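Local coordinates for protein GMP reductase (Trypanosoma brucei brucei, PDB 6JIG) that probably catalyses the NADPH-dependent reductive deamination of GMP to IMP, and binds guanine nucleotides at a second site in its CBS domains, at residues V91-S96 and L118-R123; A233-K238 and L256-A261; I286-I291 and A303-L308. The protein carries 1 engineered substitution. All coordinates share one frame; numbering follows the deposited sequence.

Contact 1: residues V91-S96 and L118-R123; sequences VKRAQS and LNWKGR. With 5GP (guanosine-5'-monophosphate), chain C.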
loop_
_atom_site.group_PDB
_atom_site.type_symbol
_atom_site.label_atom_id
_atom_site.label_comp_id
_atom_site.label_asym_id
_atom_site.label_seq_id
_atom_site.Cartn_x
_atom_site.Cartn_y
_atom_site.Cartn_z
ATOM N N VAL A 91 -2.807 -33.771 32.843
ATOM C CA VAL A 91 -1.843 -34.378 31.928
ATOM C C VAL A 91 -1.566 -35.820 32.342
ATOM O O VAL A 91 -1.521 -36.730 31.508
ATOM C CB VAL A 91 -0.547 -33.554 31.878
ATOM C CG1 VAL A 91 0.491 -34.270 31.002
ATOM C CG2 VAL A 91 -0.822 -32.140 31.326
ATOM N N LYS A 92 -1.351 -36.039 33.640
ATOM C CA LYS A 92 -1.047 -37.381 34.132
ATOM C C LYS A 92 -2.219 -38.327 33.942
ATOM O O LYS A 92 -2.026 -39.543 33.814
ATOM C CB LYS A 92 -0.656 -37.304 35.606
ATOM C CG LYS A 92 0.724 -36.703 35.820
ATOM C CD LYS A 92 1.749 -37.405 34.915
ATOM C CE LYS A 92 3.195 -37.069 35.302
ATOM N NZ LYS A 92 4.123 -37.851 34.400
ATOM N N ARG A 93 -3.431 -37.786 33.888
ATOM C CA ARG A 93 -4.642 -38.581 33.750
ATOM C C ARG A 93 -4.942 -38.950 32.300
ATOM O O ARG A 93 -5.808 -39.804 32.059
ATOM C CB ARG A 93 -5.804 -37.798 34.390
ATOM C CG ARG A 93 -6.931 -38.631 34.941
ATOM C CD ARG A 93 -6.614 -39.287 36.272
ATOM N NE ARG A 93 -7.619 -40.305 36.564
ATOM C CZ ARG A 93 -7.973 -40.707 37.780
ATOM N NH1 ARG A 93 -7.416 -40.185 38.869
ATOM N NH2 ARG A 93 -8.900 -41.636 37.901
ATOM N N ALA A 94 -4.210 -38.380 31.334
ATOM C CA ALA A 94 -4.520 -38.616 29.928
ATOM C C ALA A 94 -4.407 -40.094 29.560
ATOM O O ALA A 94 -5.206 -40.605 28.766
ATOM C CB ALA A 94 -3.598 -37.785 29.042
ATOM N N GLN A 95 -3.403 -40.783 30.097
ATOM C CA GLN A 95 -3.226 -42.209 29.865
ATOM C C GLN A 95 -2.348 -42.769 30.975
ATOM O O GLN A 95 -1.661 -42.028 31.676
ATOM C CB GLN A 95 -2.609 -42.487 28.489
ATOM C CG GLN A 95 -1.271 -41.811 28.266
ATOM C CD GLN A 95 -0.925 -41.735 26.800
ATOM O OE1 GLN A 95 -1.551 -40.981 26.040
ATOM N NE2 GLN A 95 0.045 -42.537 26.379
ATOM N N SER A 96 -2.380 -44.091 31.123
ATOM C CA SER A 96 -1.614 -44.755 32.170
ATOM C C SER A 96 -1.540 -46.237 31.826
ATOM O O SER A 96 -2.153 -46.693 30.867
ATOM C CB SER A 96 -2.255 -44.542 33.548
ATOM O OG SER A 96 -1.361 -44.908 34.582
ATOM N N LEU A 118 -19.063 -39.767 33.478
ATOM C CA LEU A 118 -18.223 -40.053 32.321
ATOM C C LEU A 118 -17.589 -38.785 31.767
ATOM O O LEU A 118 -16.486 -38.835 31.214
ATOM C CB LEU A 118 -19.042 -40.769 31.251
ATOM C CG LEU A 118 -19.430 -42.201 31.625
ATOM C CD1 LEU A 118 -20.564 -42.677 30.745
ATOM C CD2 LEU A 118 -18.237 -43.145 31.535
ATOM N N ASN A 119 -18.251 -37.643 31.918
ATOM C CA ASN A 119 -17.685 -36.367 31.484
ATOM C C ASN A 119 -16.966 -35.675 32.631
ATOM O O ASN A 119 -17.152 -34.490 32.898
ATOM C CB ASN A 119 -18.781 -35.486 30.904
ATOM C CG ASN A 119 -19.519 -36.165 29.777
ATOM O OD1 ASN A 119 -20.745 -36.296 29.814
ATOM N ND2 ASN A 119 -18.774 -36.630 28.774
ATOM N N TRP A 120 -16.141 -36.452 33.327
ATOM C CA TRP A 120 -15.375 -35.949 34.458
ATOM C C TRP A 120 -14.363 -34.908 33.996
ATOM O O TRP A 120 -13.632 -35.126 33.025
ATOM C CB TRP A 120 -14.665 -37.113 35.140
ATOM C CG TRP A 120 -13.805 -36.750 36.302
ATOM C CD1 TRP A 120 -14.155 -35.999 37.388
ATOM C CD2 TRP A 120 -12.447 -37.157 36.516
ATOM N NE1 TRP A 120 -13.096 -35.912 38.264
ATOM C CE2 TRP A 120 -12.037 -36.614 37.751
ATOM C CE3 TRP A 120 -11.536 -37.927 35.779
ATOM C CZ2 TRP A 120 -10.760 -36.810 38.263
ATOM C CZ3 TRP A 120 -10.269 -38.124 36.294
ATOM C CH2 TRP A 120 -9.892 -37.567 37.522
ATOM N N LYS A 121 -14.307 -33.777 34.707
ATOM C CA LYS A 121 -13.407 -32.695 34.321
ATOM C C LYS A 121 -11.945 -32.977 34.659
ATOM O O LYS A 121 -11.082 -32.169 34.299
ATOM C CB LYS A 121 -13.851 -31.391 34.984
ATOM N N GLY A 122 -11.640 -34.097 35.318
ATOM C CA GLY A 122 -10.270 -34.439 35.663
ATOM C C GLY A 122 -9.433 -34.986 34.527
ATOM O O GLY A 122 -8.227 -35.186 34.702
ATOM N N ARG A 123 -10.045 -35.245 33.377
ATOM C CA ARG A 123 -9.335 -35.690 32.189
ATOM C C ARG A 123 -9.977 -35.002 31.001
ATOM O O ARG A 123 -11.207 -34.969 30.894
ATOM C CB ARG A 123 -9.398 -37.217 32.020
ATOM C CG ARG A 123 -8.729 -37.731 30.740
ATOM C CD ARG A 123 -8.775 -39.263 30.623
ATOM N NE ARG A 123 -8.061 -39.687 29.426
ATOM C CZ ARG A 123 -8.623 -39.811 28.233
ATOM N NH1 ARG A 123 -9.926 -39.583 28.091
ATOM N NH2 ARG A 123 -7.887 -40.172 27.185
HETATM P P 5GP C . -11.700 -44.826 26.914
HETATM O O1P 5GP C . -11.492 -46.060 26.066
HETATM O O2P 5GP C . -12.046 -45.106 28.361
HETATM O O3P 5GP C . -12.352 -43.634 26.239
HETATM O "O5'" 5GP C . -10.233 -44.290 27.172
HETATM C "C5'" 5GP C . -9.765 -44.273 28.500
HETATM C "C4'" 5GP C . -8.592 -43.360 28.659
HETATM O "O4'" 5GP C . -8.859 -42.503 29.810
HETATM C "C3'" 5GP C . -7.311 -44.126 28.973
HETATM O "O3'" 5GP C . -6.175 -43.478 28.399
HETATM C "C2'" 5GP C . -7.267 -44.076 30.497
HETATM O "O2'" 5GP C . -5.997 -44.264 31.080
HETATM C "C1'" 5GP C . -7.847 -42.688 30.776
HETATM N N9 5GP C . -8.420 -42.592 32.116
HETATM C C8 5GP C . -7.910 -41.839 33.103
HETATM N N7 5GP C . -8.630 -42.023 34.223
HETATM C C5 5GP C . -9.594 -42.935 33.945
HETATM C C6 5GP C . -10.605 -43.500 34.710
HETATM O O6 5GP C . -10.737 -43.174 35.908
HETATM N N1 5GP C . -11.430 -44.394 34.152
HETATM C C2 5GP C . -11.303 -44.748 32.864
HETATM N N2 5GP C . -12.170 -45.662 32.355
HETATM N N3 5GP C . -10.322 -44.206 32.078
HETATM C C4 5GP C . -9.458 -43.299 32.610
#
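Arg93 lays its side chain across the outer edge of the Trp120 indole, the two running at about a right angle, with guanidinium and ring planes 70° apart. The touching atoms are Arg93 NE and Trp120 CZ3, 3.4 Å apart; from the arginine's side the indole rim lies over one face of the guanidinium, whereas from the indole's side NE stands at the ring edge. The chain reaches this place because CG is anti to the backbone N and the bend at chi2 (77°) turns CD aside. The guanidinium then meets the guanine base: NE donates to N7 of the GMP at 3.1 Å, in the guanidinium plane and nearly straight (164°), and Arg93 NH2 donates to O6 of the same base at 3.1 Å. NH2 is also bonded to Ser101 O. This pair of bonds reads the Hoogsteen edge of guanine, in the second, CBS-domain nucleotide site, where Arg93 is seen to bind both GMP and GTP. Trp120 begins a type I turn ending at Arg123, which brings Gly122 onto one face of the indole, its CA 3.3 Å from the ring plane and over its centre; Arg103 makes a cation-pi contact with the same ring. Arg123, extended from CG to NE, grips Ala94 O side-on. Its NE and NH2 each lie 3.1 Å from Ala94 O, which is close to the guanidinium plane; NH2 comes in on a carbonyl lone pair, NE from above the carbonyl plane. Double donation would fix the guanidinium's rotation, and NH1 is bonded to Gly126 O. One guanidinium face lies beneath the ribose, with Arg123 NE 3.0 Å from O4' of the GMP.

Contact 2: residues A233-K238 and L256-A261; sequences AAVGVK and LVVDIA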
loop_
_atom_site.group_PDB
_atom_site.type_symbol
_atom_site.label_atom_id
_atom_site.label_comp_id
_atom_site.label_asym_id
_atom_site.label_seq_id
_atom_site.Cartn_x
_atom_site.Cartn_y
_atom_site.Cartn_z
ATOM N N ALA A 233 7.125 -28.403 34.766
ATOM C CA ALA A 233 6.427 -27.235 35.275
ATOM C C ALA A 233 7.436 -26.173 35.684
ATOM O O ALA A 233 8.493 -26.496 36.240
ATOM C CB ALA A 233 5.531 -27.612 36.465
ATOM N N ALA A 234 7.105 -24.906 35.392
ATOM C CA ALA A 234 7.948 -23.768 35.717
ATOM C C ALA A 234 7.622 -23.235 37.107
ATOM O O ALA A 234 6.473 -23.283 37.553
ATOM C CB ALA A 234 7.766 -22.641 34.698
ATOM N N VAL A 235 8.659 -22.744 37.785
ATOM C CA VAL A 235 8.564 -22.003 39.041
ATOM C C VAL A 235 9.471 -20.785 38.958
ATOM O O VAL A 235 10.414 -20.734 38.166
ATOM C CB VAL A 235 8.970 -22.849 40.264
ATOM C CG1 VAL A 235 8.108 -24.094 40.362
ATOM C CG2 VAL A 235 10.466 -23.191 40.203
ATOM N N GLY A 236 9.191 -19.809 39.813
ATOM C CA GLY A 236 10.019 -18.630 39.968
ATOM C C GLY A 236 11.042 -18.796 41.070
ATOM O O GLY A 236 11.457 -19.910 41.404
ATOM N N VAL A 237 11.459 -17.670 41.653
ATOM C CA VAL A 237 12.582 -17.697 42.582
ATOM C C VAL A 237 12.198 -17.031 43.897
ATOM O O VAL A 237 13.065 -16.771 44.740
ATOM C CB VAL A 237 13.827 -17.013 41.985
ATOM C CG1 VAL A 237 14.283 -17.748 40.724
ATOM C CG2 VAL A 237 13.542 -15.540 41.696
ATOM N N LYS A 238 10.913 -16.730 44.067
ATOM C CA LYS A 238 10.445 -16.068 45.274
ATOM C C LYS A 238 10.212 -17.099 46.382
ATOM O O LYS A 238 10.205 -18.314 46.150
ATOM C CB LYS A 238 9.171 -15.274 44.991
ATOM C CG LYS A 238 9.387 -13.989 44.189
ATOM N N LEU A 256 11.350 -29.802 37.134
ATOM C CA LEU A 256 11.012 -28.423 37.440
ATOM C C LEU A 256 11.923 -27.506 36.636
ATOM O O LEU A 256 13.096 -27.818 36.411
ATOM C CB LEU A 256 11.187 -28.120 38.928
ATOM C CG LEU A 256 10.241 -28.844 39.883
ATOM C CD1 LEU A 256 10.651 -28.557 41.310
ATOM C CD2 LEU A 256 8.805 -28.411 39.629
ATOM N N VAL A 257 11.388 -26.362 36.221
ATOM C CA VAL A 257 12.162 -25.383 35.461
ATOM C C VAL A 257 12.136 -24.067 36.225
ATOM O O VAL A 257 11.099 -23.394 36.274
ATOM C CB VAL A 257 11.627 -25.197 34.035
ATOM C CG1 VAL A 257 12.493 -24.172 33.275
ATOM C CG2 VAL A 257 11.551 -26.544 33.299
ATOM N N VAL A 258 13.271 -23.697 36.812
ATOM C CA VAL A 258 13.447 -22.374 37.404
ATOM C C VAL A 258 13.638 -21.393 36.259
ATOM O O VAL A 258 14.604 -21.506 35.504
ATOM C CB VAL A 258 14.656 -22.337 38.347
ATOM C CG1 VAL A 258 14.855 -20.928 38.878
ATOM C CG2 VAL A 258 14.478 -23.319 39.466
ATOM N N ASP A 259 12.735 -20.421 36.135
ATOM C CA ASP A 259 12.697 -19.599 34.925
ATOM C C ASP A 259 12.528 -18.139 35.308
ATOM O O ASP A 259 11.447 -17.727 35.738
ATOM C CB ASP A 259 11.577 -20.048 33.983
ATOM C CG ASP A 259 11.731 -19.464 32.579
ATOM O OD1 ASP A 259 12.622 -18.609 32.381
ATOM O OD2 ASP A 259 10.967 -19.838 31.674
ATOM N N ILE A 260 13.599 -17.360 35.142
ATOM C CA ILE A 260 13.537 -15.910 35.257
ATOM C C ILE A 260 14.374 -15.307 34.135
ATOM O O ILE A 260 15.250 -15.954 33.558
ATOM C CB ILE A 260 14.021 -15.389 36.626
ATOM C CG1 ILE A 260 15.435 -15.867 36.939
ATOM C CG2 ILE A 260 13.044 -15.788 37.741
ATOM C CD1 ILE A 260 15.961 -15.198 38.213
ATOM N N ALA A 261 14.069 -14.054 33.805
ATOM C CA ALA A 261 14.712 -13.428 32.649
ATOM C C ALA A 261 16.233 -13.438 32.775
ATOM O O ALA A 261 16.943 -13.738 31.808
ATOM C CB ALA A 261 14.199 -11.996 32.480
#
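A beta-alpha-beta crossover brings strand 232-235 beside strand 255-259 in the closed barrel, with helix 239-251 as the connection. Three parallel bridges, Ala233 with Leu256, Ala234 with Val257 and Val235 with Val258, set the register, and the short strand axes diverge by 37°. The backbone ladder runs from Val257 N to Ala233 O (2.9 Å), Val235 N to Val257 O (2.9 Å) and Asp259 N to Val235 O (3.1 Å). On the face bearing Ala233, Val235, Leu256 and Val258, the methyls Val235 CG2 and Val258 CG2 meet at 4.1 Å. Leu248 of helix 239-251 packs on Val235, and Leu275 of helix 266-277 packs on Val258. Beyond the last bridge Val237 CG1 reaches across to Val258 CG1 at 3.7 Å and Ile260 CG2 at 3.8 Å, the side chains crossing at about a right angle in both pairs. Val258 CG1, anti to its backbone N (chi1 177°), is the branch that meets Val237. Asp259 carries its carboxylate to Asn53 and Lys309, about 5 Å from the bound GMP. Asp259 to Ala261 are predicted to contact NAD(+). Parallel strands joined through helices on the outside, with the ligand site at the strands' C-terminal ends, are characteristic of a TIM barrel.

Contact 3: residues I286-I291 and A303-L308; sequences IIAGNI and AGADGL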
loop_
_atom_site.group_PDB
_atom_site.type_symbol
_atom_site.label_atom_id
_atom_site.label_comp_id
_atom_site.label_asym_id
_atom_site.label_seq_id
_atom_site.Cartn_x
_atom_site.Cartn_y
_atom_site.Cartn_z
ATOM N N ILE A 286 16.231 -30.486 38.197
ATOM C CA ILE A 286 16.023 -29.049 38.302
ATOM C C ILE A 286 16.732 -28.401 37.114
ATOM O O ILE A 286 17.963 -28.439 37.023
ATOM C CB ILE A 286 16.557 -28.488 39.625
ATOM C CG1 ILE A 286 16.007 -29.287 40.822
ATOM C CG2 ILE A 286 16.187 -27.005 39.768
ATOM C CD1 ILE A 286 14.489 -29.304 40.899
ATOM N N ILE A 287 15.947 -27.803 36.219
ATOM C CA ILE A 287 16.445 -27.029 35.079
ATOM C C ILE A 287 16.370 -25.558 35.458
ATOM O O ILE A 287 15.469 -25.146 36.208
ATOM C CB ILE A 287 15.618 -27.345 33.818
ATOM C CG1 ILE A 287 15.704 -28.848 33.507
ATOM C CG2 ILE A 287 16.089 -26.496 32.579
ATOM C CD1 ILE A 287 14.716 -29.325 32.455
ATOM N N ALA A 288 17.332 -24.758 34.984
ATOM C CA ALA A 288 17.371 -23.349 35.360
ATOM C C ALA A 288 17.799 -22.494 34.173
ATOM O O ALA A 288 18.589 -22.921 33.334
ATOM C CB ALA A 288 18.330 -23.092 36.520
ATOM N N GLY A 289 17.270 -21.279 34.134
ATOM C CA GLY A 289 17.603 -20.294 33.116
ATOM C C GLY A 289 16.909 -19.000 33.485
ATOM O O GLY A 289 16.239 -18.915 34.521
ATOM N N ASN A 290 17.044 -17.985 32.621
ATOM C CA ASN A 290 17.697 -18.090 31.315
ATOM C C ASN A 290 19.063 -17.416 31.314
ATOM O O ASN A 290 19.258 -16.375 31.952
ATOM C CB ASN A 290 16.816 -17.458 30.232
ATOM C CG ASN A 290 15.849 -18.449 29.625
ATOM O OD1 ASN A 290 15.435 -19.402 30.284
ATOM N ND2 ASN A 290 15.511 -18.252 28.351
ATOM N N ILE A 291 20.005 -17.999 30.573
ATOM C CA ILE A 291 21.395 -17.582 30.627
ATOM C C ILE A 291 21.907 -17.465 29.203
ATOM O O ILE A 291 21.301 -17.961 28.255
ATOM C CB ILE A 291 22.282 -18.558 31.424
ATOM C CG1 ILE A 291 22.274 -19.924 30.758
ATOM C CG2 ILE A 291 21.836 -18.638 32.899
ATOM C CD1 ILE A 291 23.429 -20.820 31.208
ATOM N N ALA A 303 25.696 -24.594 41.006
ATOM C CA ALA A 303 24.596 -24.563 41.960
ATOM C C ALA A 303 23.792 -25.857 41.971
ATOM O O ALA A 303 22.930 -26.015 42.842
ATOM C CB ALA A 303 23.666 -23.380 41.675
ATOM N N GLY A 304 24.059 -26.775 41.042
ATOM C CA GLY A 304 23.398 -28.063 40.994
ATOM C C GLY A 304 22.397 -28.283 39.870
ATOM O O GLY A 304 21.712 -29.314 39.880
ATOM N N ALA A 305 22.295 -27.370 38.895
ATOM C CA ALA A 305 21.315 -27.534 37.824
ATOM C C ALA A 305 21.534 -28.830 37.053
ATOM O O ALA A 305 22.660 -29.177 36.686
ATOM C CB ALA A 305 21.376 -26.344 36.850
ATOM N N ASP A 306 20.435 -29.538 36.788
ATOM C CA ASP A 306 20.431 -30.710 35.923
ATOM C C ASP A 306 20.216 -30.378 34.450
ATOM O O ASP A 306 20.335 -31.270 33.606
ATOM C CB ASP A 306 19.340 -31.686 36.373
ATOM C CG ASP A 306 19.546 -32.142 37.800
ATOM O OD1 ASP A 306 20.543 -32.851 38.022
ATOM O OD2 ASP A 306 18.753 -31.752 38.686
ATOM N N GLY A 307 19.853 -29.140 34.133
ATOM C CA GLY A 307 19.742 -28.696 32.755
ATOM C C GLY A 307 19.756 -27.183 32.746
ATOM O O GLY A 307 19.448 -26.544 33.757
ATOM N N LEU A 308 20.138 -26.607 31.600
ATOM C CA LEU A 308 20.243 -25.156 31.448
ATOM C C LEU A 308 19.340 -24.692 30.318
ATOM O O LEU A 308 19.217 -25.370 29.293
ATOM C CB LEU A 308 21.680 -24.713 31.144
ATOM C CG LEU A 308 22.711 -25.125 32.187
ATOM C CD1 LEU A 308 24.133 -24.832 31.708
ATOM C CD2 LEU A 308 22.416 -24.399 33.483
#
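Ile286 and Asp306 begin the pairing with their CA atoms 5.3 Å apart, and the chains then run parallel, Ala288 bridging Leu308. Two backbone bonds tie them: Asp306 N gives to Ile286 O at 2.7 Å, and Ala288 N to Gly307 O at 3.0 Å. Gly307, without a side chain, lets Ile287 pack close, with Ile287 CG2 3.6 Å from Gly307 O; a CB at that glycine would come tight against Ile287 CG1. Before this pairing, Gly304 ends helix 294-302 in a Schellman motif with a positive phi of 108°, turning the chain into strand 307-310. Strand 285-291, helix 294-302 and strand 307-310 form a right-handed beta-alpha-beta unit of the TIM barrel. Asp306 then adds a side-chain bond beside its backbone one: OD2 accepts from Ile286 N at 2.9 Å, almost straight (171°), through its anti lone pair. Asp306 CG, anti to its carbonyl carbon (chi1 -59°), is thereby set 3.7 Å from Ile286 N, and OD2 also takes a salt bridge from Lys276, which would tend to favour the ionised acid. Further along, Ile291 CD1 touches Leu308 CD1 at 4.1 Å as their side chains cross obliquely, while Leu300 of helix 294-302 packs on both. Past a cis peptide, Asn290 belongs to the pocket of the catalytic-domain GMP, and its ND2 is bonded to Gly311 O and Asp351.

Contacts 2 and 3 are buried and belong to one barrel sheet, whereas contact 1 is a surface contact around the second nucleotide, its centre about 26 Å from that of contact 2 and about 31 Å from that of contact 3. Strands 255-259 and 285-291 are neighbours, so contacts 2 and 3 meet directly: Val258 N lies 2.7 Å from Ile287 O and Leu256 O 2.9 Å from Ile287 N, both probable hydrogen bonds. Backbone ladders and aliphatic packing dominate there, with Asp306 adding one carboxylate bond in contact 3. Contact 1 instead relies on two arginines that address base, ribose and a carbonyl, and it has no sheet pairing between its segments.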